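Side-chain contacts in poly-beta-1,6-N-acetyl-D-glucosamine N-deacetylase (Aggregatibacter actinomycetemcomitans, PDB 4U10), which probably removes acetyl groups from the amide nitrogens of poly-beta-1,6-N-acetyl-D-glucosamine, as a metal-dependent polysaccharide deacetylase, here as its deacetylase domain: residues 32-37 against 82-87; 40-45 against 89-94; 246-251 against 257-262. All blocks are in the same frame, centred on the assembly; numbering follows the deposited sequence.

Contact 1 (32-37 against 82-87); sequences NLLISH and NVIYPI
Leu34 and Ile35 of helix 31-42 meet Ile87 of helix 79-91. The contact is purely apolar. Methyl CD1 of Ile87 is its focus, 4.1 Å from CD2 of Leu34. The same Ile87 CD1 also lies 4.1 Å from CD1 of Ile35. The side chains of Ile35 and Ile87 cross at about a right angle, while Leu34 and Ile87 meet at a slant. Leu34 CD2 has a second partner in CG1 of Ile84, one turn earlier on the other helix, at 4.3 Å. One leucine branch therefore packs between two isoleucines of successive turns.

Torsions explain the reach. In Ile87, CG1 stands anti to the carbonyl carbon (chi1 -66°), and the extended second torsion carries CD1 across to the other helix. Leu34 starts out toward the opposite helix.

No hydrogen bond joins the two segments. Their axes come within 11.3 Å and run nearly parallel, crossing at -25°. This separation is wide for packed helices, so long side chains make the contact. Helix 79-91 has a wider turn at 82-84 and a kink at Pro86, whose nitrogen carries no hydrogen to donate.

Beneath the pair, Leu34 and Ile84 both rest on Val12 of strand 3-13. Leu34 also touches Tyr9, and Ile87 packs on Phe38. On another side of helix 31-42, His37 is held by Tyr9 OH at ND1 and by the carbonyl of Thr254 at NE2. Neighbouring helices lying side by side over parallel strands are characteristic of the beta/alpha barrel-like NodB fold of polysaccharide deacetylases.

Contact 2 (40-45 against 89-94); sequences WLKDNG and KAYNYP. With ZN (zinc ion), chain E.
Lys42 meets two tyrosines, Tyr91 and Tyr93. Its CB lies 3.3 Å from OH of Tyr93. Further along, its CD comes to the edge of the Tyr91 ring, near the ring plane, 4.3 Å from CE2. The Lys42 side chain leaves with CG between the backbone N and the carbonyl carbon (chi1 78°). It then runs extended and bends at chi4 (-58°). The bend goes with NZ reaching a zinc ion at a long 2.5 Å. Asp43, just past the helix, binds the same zinc through OD2 at 1.9 Å. A salt bridge of 3.4 Å from Lys42 NZ to Asp43 OD1 closes this small group.

In Tyr93, CG anti to the carbonyl carbon (chi1 -78°) sends the ring toward helix 31-42, where its OH meets Lys42. CB of Tyr91 sits over one face of this ring, offset toward the rim. Phe38 O hydrogen-bonds Tyr93 OH, and Asn39 OD1 hydrogen-bonds Tyr91 OH. Both rings also meet Phe38 edge-to-face. Deeper in, Leu41 packs on Val48 and Leu71.

Helix 79-91 ends in a Schellman motif at Asn92, which has positive phi. The arrangement joins two helix C-termini beside a peripheral zinc site.

Contact 3 (246-251 against 257-262); sequences GRLLID and STIKNF
Leu248 of strand 248-249 lies against Phe262 of helix 256-263, and this pair carries most of the contact. The main interaction is a CH-pi contact. CB of Leu248 sits over the centre of the Phe262 ring, 3.5 Å from its centroid and 7° off the ring normal. The backbone is close as well: N of Leu248 packs 3.4 Å from CZ of Phe262, at the end of the ring far from the Phe262 CB.

The apolar contacts come from the leucine branches. CD1 of Leu248 approaches CD1 of Phe262 at 3.7 Å. CD2 of Leu248 reaches CB of Phe262 at 3.8 Å. Leu248 CD2 also touches CG1 of Ile259 at 4.4 Å. The two side chains of Leu248 and Phe262 slide past each other in opposite directions. Phe262 keeps CG anti to its own N (chi1 -175°), which brings the ring alongside the strand.

No hydrogen bond crosses between the segments; polar bonds run to other parts of the chain. Arg247 turns away from the helix. Its NH1 forms a salt bridge with the zinc ligand Asp74 and a hydrogen bond with Ser72, while NE binds the carbonyl of Ala231. Arg247 thus probably helps to position Asp74.

Strand 248-249 is bonded through Leu248 to Val6 and Ala8, parallel to strand 3-13. Helix 256-263 covers its outer side, with Ile259 also touching His37 and Trp40 of helix 31-42.

Overall arrangement
Contacts 1 and 2 join the same two helices, 31-42 and 79-91, at successive levels. They meet where CG2 of Ile35 lies 3.4 Å from OH of Tyr91. Contact 1 is partly buried and wholly aliphatic. Contact 2 lies farther out, at the helix ends, where lysine, tyrosines and a zinc ion replace isoleucines. Contact 3 is the most buried and joins a strand to the helix that soon follows it. It relies on an aromatic face, and Arg247, just before the strand, reaches the site of His10 and Asp74. Helix 31-42 links all three: His37 and Trp40 both pack on Ile259 of contact 3.

Contact 1 (32-37 against 82-87)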
loop_
_atom_site.group_PDB
_atom_site.type_symbol
_atom_site.label_atom_id
_atom_site.label_comp_id
_atom_site.label_asym_id
_atom_site.label_seq_id
_atom_site.Cartn_x
_atom_site.Cartn_y
_atom_site.Cartn_z
ATOM N N ASN A 32 -9.545 -11.334 13.543
ATOM C CA ASN A 32 -9.125 -11.513 14.951
ATOM C C ASN A 32 -7.674 -11.181 15.163
ATOM O O ASN A 32 -7.294 -10.525 16.180
ATOM C CB ASN A 32 -9.401 -12.947 15.434
ATOM C CG ASN A 32 -9.179 -13.101 16.934
ATOM O OD1 ASN A 32 -10.033 -12.722 17.735
ATOM N ND2 ASN A 32 -8.004 -13.631 17.326
ATOM N N LEU A 33 -6.833 -11.604 14.208
ATOM C CA LEU A 33 -5.419 -11.298 14.316
ATOM C C LEU A 33 -5.187 -9.788 14.207
ATOM O O LEU A 33 -4.323 -9.256 14.927
ATOM C CB LEU A 33 -4.539 -12.046 13.324
ATOM C CG LEU A 33 -3.064 -11.703 13.403
ATOM C CD1 LEU A 33 -2.432 -12.196 14.705
ATOM C CD2 LEU A 33 -2.307 -12.326 12.226
ATOM N N LEU A 34 -5.959 -9.123 13.357
ATOM C CA LEU A 34 -5.842 -7.674 13.149
ATOM C C LEU A 34 -6.214 -6.969 14.488
ATOM O O LEU A 34 -5.478 -6.098 15.002
ATOM C CB LEU A 34 -6.795 -7.195 12.035
ATOM C CG LEU A 34 -6.848 -5.672 11.809
ATOM C CD1 LEU A 34 -5.491 -5.187 11.283
ATOM C CD2 LEU A 34 -7.964 -5.124 10.905
ATOM N N ILE A 35 -7.335 -7.363 15.046
ATOM C CA ILE A 35 -7.813 -6.793 16.387
ATOM C C ILE A 35 -6.784 -6.995 17.465
ATOM O O ILE A 35 -6.544 -6.113 18.329
ATOM C CB ILE A 35 -9.197 -7.381 16.733
ATOM C CG1 ILE A 35 -10.223 -6.780 15.767
ATOM C CG2 ILE A 35 -9.599 -7.160 18.212
ATOM C CD1 ILE A 35 -11.602 -7.462 15.712
ATOM N N SER A 36 -6.075 -8.132 17.375
ATOM C CA SER A 36 -5.083 -8.469 18.375
ATOM C C SER A 36 -3.897 -7.544 18.278
ATOM O O SER A 36 -3.311 -7.104 19.313
ATOM C CB SER A 36 -4.670 -9.965 18.305
ATOM O OG SER A 36 -3.644 -10.193 17.390
ATOM N N HIS A 37 -3.512 -7.239 17.041
ATOM C CA HIS A 37 -2.500 -6.267 16.827
ATOM C C HIS A 37 -2.974 -4.869 17.340
ATOM O O HIS A 37 -2.213 -4.180 17.964
ATOM C CB HIS A 37 -2.135 -6.163 15.350
ATOM C CG HIS A 37 -1.473 -7.373 14.810
ATOM N ND1 HIS A 37 -1.257 -7.549 13.468
ATOM C CD2 HIS A 37 -1.023 -8.493 15.408
ATOM C CE1 HIS A 37 -0.645 -8.696 13.261
ATOM N NE2 HIS A 37 -0.496 -9.296 14.423
ATOM N N ASN A 82 -15.196 -3.468 3.819
ATOM C CA ASN A 82 -16.129 -4.397 4.463
ATOM C C ASN A 82 -15.711 -4.968 5.823
ATOM O O ASN A 82 -16.570 -5.398 6.585
ATOM C CB ASN A 82 -16.419 -5.627 3.580
ATOM C CG ASN A 82 -17.119 -5.265 2.306
ATOM O OD1 ASN A 82 -17.870 -4.287 2.257
ATOM N ND2 ASN A 82 -16.821 -6.001 1.223
ATOM N N VAL A 83 -14.413 -5.044 6.083
ATOM C CA VAL A 83 -13.908 -5.719 7.239
ATOM C C VAL A 83 -13.042 -4.738 8.000
ATOM O O VAL A 83 -13.306 -4.481 9.157
ATOM C CB VAL A 83 -13.093 -6.964 6.858
ATOM C CG1 VAL A 83 -12.415 -7.584 8.091
ATOM C CG2 VAL A 83 -13.970 -7.988 6.134
ATOM N N ILE A 84 -12.096 -4.099 7.334
ATOM C CA ILE A 84 -11.110 -3.291 8.036
ATOM C C ILE A 84 -11.694 -1.978 8.556
ATOM O O ILE A 84 -11.490 -1.606 9.707
ATOM C CB ILE A 84 -9.904 -3.047 7.125
ATOM C CG1 ILE A 84 -9.190 -4.374 6.877
ATOM C CG2 ILE A 84 -8.928 -2.079 7.772
ATOM C CD1 ILE A 84 -8.475 -4.436 5.563
ATOM N N TYR A 85 -12.396 -1.262 7.703
ATOM C CA TYR A 85 -12.788 0.098 7.971
ATOM C C TYR A 85 -13.664 0.207 9.215
ATOM O O TYR A 85 -13.365 1.001 10.087
ATOM C CB TYR A 85 -13.396 0.692 6.673
ATOM C CG TYR A 85 -13.993 2.059 6.785
ATOM C CD1 TYR A 85 -13.248 3.113 7.234
ATOM C CD2 TYR A 85 -15.332 2.305 6.390
ATOM C CE1 TYR A 85 -13.815 4.390 7.340
ATOM C CE2 TYR A 85 -15.898 3.567 6.480
ATOM C CZ TYR A 85 -15.140 4.593 6.944
ATOM O OH TYR A 85 -15.683 5.826 7.044
ATOM N N PRO A 86 -14.678 -0.664 9.369
ATOM C CA PRO A 86 -15.470 -0.623 10.600
ATOM C C PRO A 86 -14.594 -0.744 11.891
ATOM O O PRO A 86 -14.861 -0.053 12.875
ATOM C CB PRO A 86 -16.424 -1.812 10.471
ATOM C CG PRO A 86 -16.405 -2.219 9.031
ATOM C CD PRO A 86 -15.117 -1.704 8.437
ATOM N N ILE A 87 -13.555 -1.573 11.825
ATOM C CA ILE A 87 -12.618 -1.771 12.901
ATOM C C ILE A 87 -11.800 -0.518 13.119
ATOM O O ILE A 87 -11.637 -0.094 14.254
ATOM C CB ILE A 87 -11.714 -2.989 12.654
ATOM C CG1 ILE A 87 -12.551 -4.280 12.673
ATOM C CG2 ILE A 87 -10.638 -3.114 13.758
ATOM C CD1 ILE A 87 -11.817 -5.495 12.111
#

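Contact 2 (40-45 against 89-94)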
loop_
_atom_site.group_PDB
_atom_site.type_symbol
_atom_site.label_atom_id
_atom_site.label_comp_id
_atom_site.label_asym_id
_atom_site.label_seq_id
_atom_site.Cartn_x
_atom_site.Cartn_y
_atom_site.Cartn_z
ATOM N N TRP A 40 -2.820 -4.861 21.005
ATOM C CA TRP A 40 -1.486 -4.961 21.507
ATOM C C TRP A 40 -0.788 -3.615 21.367
ATOM O O TRP A 40 -0.025 -3.221 22.275
ATOM C CB TRP A 40 -0.701 -6.017 20.757
ATOM C CG TRP A 40 0.629 -6.165 21.329
ATOM C CD1 TRP A 40 0.981 -7.010 22.341
ATOM C CD2 TRP A 40 1.814 -5.415 20.998
ATOM N NE1 TRP A 40 2.307 -6.857 22.637
ATOM C CE2 TRP A 40 2.843 -5.878 21.841
ATOM C CE3 TRP A 40 2.102 -4.399 20.070
ATOM C CZ2 TRP A 40 4.153 -5.364 21.791
ATOM C CZ3 TRP A 40 3.409 -3.894 20.012
ATOM C CH2 TRP A 40 4.415 -4.375 20.871
ATOM N N LEU A 41 -1.044 -2.904 20.255
ATOM C CA LEU A 41 -0.415 -1.608 20.071
ATOM C C LEU A 41 -0.870 -0.673 21.199
ATOM O O LEU A 41 -0.034 -0.044 21.838
ATOM C CB LEU A 41 -0.755 -0.966 18.693
ATOM C CG LEU A 41 -0.267 -1.690 17.437
ATOM C CD1 LEU A 41 -0.922 -1.140 16.195
ATOM C CD2 LEU A 41 1.237 -1.540 17.360
ATOM N N LYS A 42 -2.179 -0.577 21.428
ATOM C CA LYS A 42 -2.691 0.474 22.351
ATOM C C LYS A 42 -2.341 0.115 23.805
ATOM O O LYS A 42 -2.141 1.025 24.627
ATOM C CB LYS A 42 -4.194 0.664 22.233
ATOM C CG LYS A 42 -5.042 -0.405 22.938
ATOM C CD LYS A 42 -6.504 -0.197 22.575
ATOM C CE LYS A 42 -7.497 -0.908 23.483
ATOM N NZ LYS A 42 -7.259 -2.371 23.497
ATOM N N ASP A 43 -2.282 -1.201 24.087
ATOM C CA ASP A 43 -1.976 -1.749 25.430
ATOM C C ASP A 43 -0.461 -1.851 25.649
ATOM O O ASP A 43 -0.035 -2.497 26.591
ATOM C CB ASP A 43 -2.594 -3.168 25.639
ATOM C CG ASP A 43 -4.141 -3.157 25.645
ATOM O OD1 ASP A 43 -4.701 -2.050 25.694
ATOM O OD2 ASP A 43 -4.829 -4.218 25.538
ATOM N N ASN A 44 0.340 -1.287 24.752
ATOM C CA ASN A 44 1.794 -1.228 24.940
ATOM C C ASN A 44 2.398 0.143 24.665
ATOM O O ASN A 44 3.630 0.301 24.582
ATOM C CB ASN A 44 2.444 -2.301 24.123
ATOM C CG ASN A 44 1.991 -3.681 24.576
ATOM O OD1 ASN A 44 0.805 -4.049 24.460
ATOM N ND2 ASN A 44 2.890 -4.399 25.188
ATOM N N GLY A 45 1.544 1.148 24.560
ATOM C CA GLY A 45 2.040 2.537 24.510
ATOM C C GLY A 45 2.317 3.056 23.123
ATOM O O GLY A 45 2.889 4.158 22.965
ATOM N N LYS A 89 -12.674 2.534 12.533
ATOM C CA LYS A 89 -13.622 3.446 13.129
ATOM C C LYS A 89 -13.862 3.143 14.623
ATOM O O LYS A 89 -13.850 4.050 15.409
ATOM C CB LYS A 89 -14.958 3.444 12.402
ATOM C CG LYS A 89 -14.882 4.040 11.032
ATOM C CD LYS A 89 -16.246 4.348 10.476
ATOM C CE LYS A 89 -17.020 3.071 10.212
ATOM N NZ LYS A 89 -18.181 3.293 9.284
ATOM N N ALA A 90 -14.090 1.885 14.973
ATOM C CA ALA A 90 -14.205 1.430 16.370
ATOM C C ALA A 90 -12.987 1.762 17.254
ATOM O O ALA A 90 -13.130 2.159 18.403
ATOM C CB ALA A 90 -14.388 -0.086 16.386
ATOM N N TYR A 91 -11.792 1.596 16.720
ATOM C CA TYR A 91 -10.587 1.957 17.445
ATOM C C TYR A 91 -10.175 3.421 17.330
ATOM O O TYR A 91 -9.213 3.840 17.964
ATOM C CB TYR A 91 -9.450 1.075 16.943
ATOM C CG TYR A 91 -9.509 -0.292 17.574
ATOM C CD1 TYR A 91 -10.364 -1.265 17.114
ATOM C CD2 TYR A 91 -8.656 -0.598 18.642
ATOM C CE1 TYR A 91 -10.379 -2.540 17.715
ATOM C CE2 TYR A 91 -8.677 -1.835 19.266
ATOM C CZ TYR A 91 -9.560 -2.800 18.831
ATOM O OH TYR A 91 -9.514 -4.027 19.474
ATOM N N ASN A 92 -10.880 4.161 16.500
ATOM C CA ASN A 92 -10.428 5.455 16.014
ATOM C C ASN A 92 -8.923 5.489 15.574
ATOM O O ASN A 92 -8.123 6.367 15.934
ATOM C CB ASN A 92 -10.806 6.550 17.013
ATOM C CG ASN A 92 -10.768 7.918 16.386
ATOM O OD1 ASN A 92 -11.248 8.132 15.265
ATOM N ND2 ASN A 92 -10.167 8.844 17.090
ATOM N N TYR A 93 -8.588 4.494 14.759
ATOM C CA TYR A 93 -7.282 4.362 14.114
ATOM C C TYR A 93 -7.290 4.826 12.695
ATOM O O TYR A 93 -8.051 4.321 11.863
ATOM C CB TYR A 93 -6.834 2.900 14.127
ATOM C CG TYR A 93 -6.276 2.399 15.426
ATOM C CD1 TYR A 93 -6.100 3.229 16.552
ATOM C CD2 TYR A 93 -5.865 1.090 15.529
ATOM C CE1 TYR A 93 -5.556 2.716 17.735
ATOM C CE2 TYR A 93 -5.309 0.600 16.698
ATOM C CZ TYR A 93 -5.170 1.408 17.808
ATOM O OH TYR A 93 -4.585 0.866 18.943
ATOM N N PRO A 94 -6.471 5.836 12.391
ATOM C CA PRO A 94 -6.312 6.172 10.990
ATOM C C PRO A 94 -5.354 5.195 10.296
ATOM O O PRO A 94 -4.607 4.424 10.961
ATOM C CB PRO A 94 -5.681 7.549 11.024
ATOM C CG PRO A 94 -4.970 7.621 12.311
ATOM C CD PRO A 94 -5.710 6.735 13.265
HETATM ZN ZN ZN E . -6.679 -3.873 25.378
#

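Contact 3 (246-251 against 257-262)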
loop_
_atom_site.group_PDB
_atom_site.type_symbol
_atom_site.label_atom_id
_atom_site.label_comp_id
_atom_site.label_asym_id
_atom_site.label_seq_id
_atom_site.Cartn_x
_atom_site.Cartn_y
_atom_site.Cartn_z
ATOM N N GLY A 246 10.194 2.583 5.525
ATOM C CA GLY A 246 10.101 1.130 5.669
ATOM C C GLY A 246 8.910 0.660 6.453
ATOM O O GLY A 246 8.336 1.383 7.286
ATOM N N ARG A 247 8.521 -0.577 6.200
ATOM C CA ARG A 247 7.353 -1.138 6.794
ATOM C C ARG A 247 7.606 -2.580 7.199
ATOM O O ARG A 247 8.421 -3.305 6.578
ATOM C CB ARG A 247 6.175 -1.061 5.787
ATOM C CG ARG A 247 5.837 0.334 5.220
ATOM C CD ARG A 247 4.493 0.274 4.485
ATOM N NE ARG A 247 4.595 -0.600 3.287
ATOM C CZ ARG A 247 3.567 -1.031 2.559
ATOM N NH1 ARG A 247 2.321 -0.715 2.881
ATOM N NH2 ARG A 247 3.764 -1.832 1.511
ATOM N N LEU A 248 6.873 -3.035 8.212
ATOM C CA LEU A 248 6.838 -4.441 8.517
ATOM C C LEU A 248 5.742 -5.146 7.712
ATOM O O LEU A 248 4.572 -4.809 7.839
ATOM C CB LEU A 248 6.589 -4.622 10.027
ATOM C CG LEU A 248 6.492 -6.075 10.477
ATOM C CD1 LEU A 248 7.793 -6.812 10.191
ATOM C CD2 LEU A 248 6.135 -6.040 11.939
ATOM N N LEU A 249 6.096 -6.135 6.903
ATOM C CA LEU A 249 5.075 -6.933 6.203
ATOM C C LEU A 249 4.371 -7.891 7.125
ATOM O O LEU A 249 5.007 -8.790 7.672
ATOM C CB LEU A 249 5.723 -7.744 5.063
ATOM C CG LEU A 249 4.836 -8.672 4.232
ATOM C CD1 LEU A 249 3.771 -7.857 3.552
ATOM C CD2 LEU A 249 5.622 -9.474 3.203
ATOM N N ILE A 250 3.062 -7.726 7.301
ATOM C CA ILE A 250 2.312 -8.541 8.199
ATOM C C ILE A 250 1.925 -9.874 7.531
ATOM O O ILE A 250 1.504 -9.919 6.390
ATOM C CB ILE A 250 1.041 -7.801 8.676
ATOM C CG1 ILE A 250 1.372 -6.424 9.314
ATOM C CG2 ILE A 250 0.273 -8.671 9.639
ATOM C CD1 ILE A 250 2.093 -6.505 10.664
ATOM N N ASP A 251 2.026 -10.973 8.258
ATOM C CA ASP A 251 1.424 -12.231 7.770
ATOM C C ASP A 251 0.764 -12.964 8.935
ATOM O O ASP A 251 0.811 -12.487 10.116
ATOM C CB ASP A 251 2.471 -13.115 7.065
ATOM C CG ASP A 251 3.729 -13.371 7.918
ATOM O OD1 ASP A 251 3.648 -13.845 9.074
ATOM O OD2 ASP A 251 4.828 -13.153 7.386
ATOM N N SER A 257 5.554 -10.769 19.567
ATOM C CA SER A 257 7.013 -10.605 19.741
ATOM C C SER A 257 7.636 -10.053 18.448
ATOM O O SER A 257 8.535 -9.182 18.480
ATOM C CB SER A 257 7.654 -11.905 20.148
ATOM O OG SER A 257 7.498 -12.841 19.119
ATOM N N THR A 258 7.128 -10.538 17.313
ATOM C CA THR A 258 7.490 -10.002 15.997
ATOM C C THR A 258 7.236 -8.474 15.927
ATOM O O THR A 258 8.123 -7.689 15.575
ATOM C CB THR A 258 6.681 -10.697 14.880
ATOM O OG1 THR A 258 6.553 -12.096 15.150
ATOM C CG2 THR A 258 7.334 -10.530 13.534
ATOM N N ILE A 259 6.029 -8.050 16.270
ATOM C CA ILE A 259 5.683 -6.627 16.185
ATOM C C ILE A 259 6.532 -5.826 17.147
ATOM O O ILE A 259 7.008 -4.748 16.804
ATOM C CB ILE A 259 4.175 -6.371 16.434
ATOM C CG1 ILE A 259 3.370 -6.892 15.248
ATOM C CG2 ILE A 259 3.859 -4.885 16.619
ATOM C CD1 ILE A 259 1.880 -6.904 15.481
ATOM N N LYS A 260 6.718 -6.351 18.350
ATOM C CA LYS A 260 7.524 -5.680 19.361
ATOM C C LYS A 260 8.963 -5.512 18.931
ATOM O O LYS A 260 9.528 -4.433 19.049
ATOM C CB LYS A 260 7.496 -6.454 20.677
ATOM C CG LYS A 260 8.444 -5.888 21.721
ATOM C CD LYS A 260 8.275 -6.571 23.073
ATOM C CE LYS A 260 8.952 -5.764 24.178
ATOM N NZ LYS A 260 9.108 -6.590 25.405
ATOM N N ASN A 261 9.573 -6.582 18.448
ATOM C CA ASN A 261 10.972 -6.478 18.030
ATOM C C ASN A 261 11.159 -5.486 16.907
ATOM O O ASN A 261 12.098 -4.686 16.893
ATOM C CB ASN A 261 11.499 -7.855 17.663
ATOM C CG ASN A 261 11.553 -8.756 18.886
ATOM O OD1 ASN A 261 11.539 -8.257 20.029
ATOM N ND2 ASN A 261 11.559 -10.068 18.669
ATOM N N PHE A 262 10.217 -5.478 15.984
ATOM C CA PHE A 262 10.259 -4.488 14.922
ATOM C C PHE A 262 10.154 -3.073 15.457
ATOM O O PHE A 262 10.955 -2.217 15.144
ATOM C CB PHE A 262 9.114 -4.730 13.953
ATOM C CG PHE A 262 9.147 -3.842 12.776
ATOM C CD1 PHE A 262 9.886 -4.189 11.650
ATOM C CD2 PHE A 262 8.464 -2.645 12.792
ATOM C CE1 PHE A 262 9.895 -3.361 10.553
ATOM C CE2 PHE A 262 8.459 -1.814 11.691
ATOM C CZ PHE A 262 9.179 -2.175 10.564
#